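Local coordinates for surface protein SPB1 (Streptococcus agalactiae, PDB 4UZG) that forms the backbone of the group B streptococcus type 2b pilus, its subunits probably being joined into a fibre by sortase, at residues 11-15 against 201-207. Numbering follows the deposited sequence.
Sequences YSVGD and FNDTNNV. With CA (calcium ion), chain E.
Val13 (chi1 t) lies over the turn at 203-206, its CG1 3.4 Å from Asn205 C; the short branched side chain fits against the backbone of Thr204 and Asn205, while its CB meets Phe201 CZ (4.0 Å) and Val207. Residues 12-15 make a type II beta turn, with Asp15 N hydrogen-bonded to Ser12 O (2.9 Å) and Gly14 at phi/psi 96/-13. There a CB would strike both the preceding carbonyl and Asn206 OD1, so only glycine fits. In the other segment, 203-206 is a type I turn opened by an Asx turn, Asp203 OD1 accepting from Asn205 N (2.9 Å). The two loops meet at the junction between the N-terminal domain and the prealbumin-like domain, beside a calcium ion. Val207 N donates to Val13 O (2.9 Å). Calcium takes the neutral amide oxygen Asn206 OD1 (2.4 Å), Val207 O (2.3 Å), a Glu208 carboxylate oxygen and four waters. Asp15 (chi1 m) serves turn and metal: OD2 accepts from Ser12 N (2.9 Å), OD1 from calcium-bound water 1 (2.8 Å), which also donates to Val13 O (2.8 Å).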
# COMPACT_ATOMS: atom_id res chain seq x y z
N TYR A 11 -0.84 -3.20 3.56
CA TYR A 11 -2.00 -2.34 3.72
C TYR A 11 -3.25 -3.09 3.31
O TYR A 11 -3.19 -4.05 2.55
CB TYR A 11 -1.88 -1.11 2.80
CG TYR A 11 -0.70 -0.23 3.11
CD1 TYR A 11 -0.81 0.80 4.04
CD2 TYR A 11 0.52 -0.41 2.48
CE1 TYR A 11 0.29 1.61 4.33
CE2 TYR A 11 1.61 0.40 2.76
CZ TYR A 11 1.49 1.40 3.69
OH TYR A 11 2.60 2.17 3.93
N SER A 12 -4.39 -2.61 3.77
CA SER A 12 -5.68 -2.96 3.18
C SER A 12 -6.07 -1.90 2.16
O SER A 12 -5.74 -0.71 2.31
CB SER A 12 -6.79 -3.05 4.22
OG SER A 12 -6.64 -4.20 5.02
N VAL A 13 -6.79 -2.32 1.13
CA VAL A 13 -7.39 -1.40 0.18
C VAL A 13 -8.18 -0.33 0.93
O VAL A 13 -8.92 -0.63 1.87
CB VAL A 13 -8.23 -2.19 -0.84
CG1 VAL A 13 -9.15 -1.27 -1.63
CG2 VAL A 13 -7.31 -2.97 -1.78
N GLY A 14 -7.96 0.92 0.55
CA GLY A 14 -8.54 2.08 1.20
C GLY A 14 -7.64 2.76 2.22
O GLY A 14 -7.93 3.89 2.64
N ASP A 15 -6.57 2.09 2.62
CA ASP A 15 -5.66 2.65 3.62
C ASP A 15 -4.86 3.83 3.03
O ASP A 15 -4.57 3.90 1.84
CB ASP A 15 -4.64 1.63 4.12
CG ASP A 15 -5.19 0.59 5.08
OD1 ASP A 15 -6.37 0.63 5.46
OD2 ASP A 15 -4.36 -0.28 5.45
N PHE A 201 -16.81 -4.60 2.62
CA PHE A 201 -16.01 -4.31 1.44
C PHE A 201 -16.95 -3.88 0.30
O PHE A 201 -16.66 -4.05 -0.89
CB PHE A 201 -15.15 -5.51 1.03
CG PHE A 201 -13.80 -5.20 0.39
CD1 PHE A 201 -13.48 -3.94 -0.12
CD2 PHE A 201 -12.86 -6.21 0.28
CE1 PHE A 201 -12.26 -3.73 -0.74
CE2 PHE A 201 -11.64 -6.00 -0.33
CZ PHE A 201 -11.34 -4.76 -0.83
N ASN A 202 -18.07 -3.27 0.67
CA ASN A 202 -19.03 -2.85 -0.34
C ASN A 202 -18.53 -1.69 -1.20
O ASN A 202 -18.87 -1.60 -2.38
CB ASN A 202 -20.36 -2.53 0.29
CG ASN A 202 -21.01 -3.76 0.90
OD1 ASN A 202 -20.63 -4.92 0.64
ND2 ASN A 202 -21.99 -3.52 1.74
N ASP A 203 -17.72 -0.81 -0.62
CA ASP A 203 -16.95 0.14 -1.42
C ASP A 203 -15.74 -0.66 -1.91
O ASP A 203 -14.86 -1.03 -1.12
CB ASP A 203 -16.49 1.33 -0.59
CG ASP A 203 -15.70 2.35 -1.38
OD1 ASP A 203 -15.23 2.04 -2.49
OD2 ASP A 203 -15.53 3.47 -0.85
N THR A 204 -15.71 -0.95 -3.20
CA THR A 204 -14.65 -1.79 -3.74
C THR A 204 -13.25 -1.18 -3.55
O THR A 204 -12.25 -1.91 -3.63
CB THR A 204 -14.87 -2.13 -5.21
OG1 THR A 204 -14.95 -0.91 -5.96
CG2 THR A 204 -16.14 -2.94 -5.40
N ASN A 205 -13.19 0.13 -3.30
CA ASN A 205 -11.92 0.82 -3.04
C ASN A 205 -11.65 1.06 -1.56
O ASN A 205 -10.69 1.79 -1.26
CB ASN A 205 -11.87 2.13 -3.80
CG ASN A 205 -11.83 1.91 -5.29
OD1 ASN A 205 -10.90 1.27 -5.80
ND2 ASN A 205 -12.85 2.43 -6.00
N ASN A 206 -12.41 0.46 -0.64
CA ASN A 206 -12.18 0.75 0.75
C ASN A 206 -12.67 -0.35 1.68
O ASN A 206 -13.86 -0.45 1.97
CB ASN A 206 -12.81 2.08 1.15
CG ASN A 206 -12.49 2.45 2.57
OD1 ASN A 206 -11.47 2.04 3.13
ND2 ASN A 206 -13.33 3.26 3.17
N VAL A 207 -11.75 -1.18 2.18
CA VAL A 207 -12.02 -2.10 3.28
C VAL A 207 -12.45 -1.32 4.50
O VAL A 207 -11.77 -0.37 4.88
CB VAL A 207 -10.73 -2.89 3.60
CG1 VAL A 207 -10.77 -3.57 4.96
CG2 VAL A 207 -10.41 -3.90 2.50
CA CA E . -10.77 1.68 5.40
O HOH W 1 -8.92 0.65 4.37
O HOH W 2 -8.68 2.63 6.44
O HOH W 3 -10.80 4.08 5.19
O HOH W 4 -10.69 0.82 7.60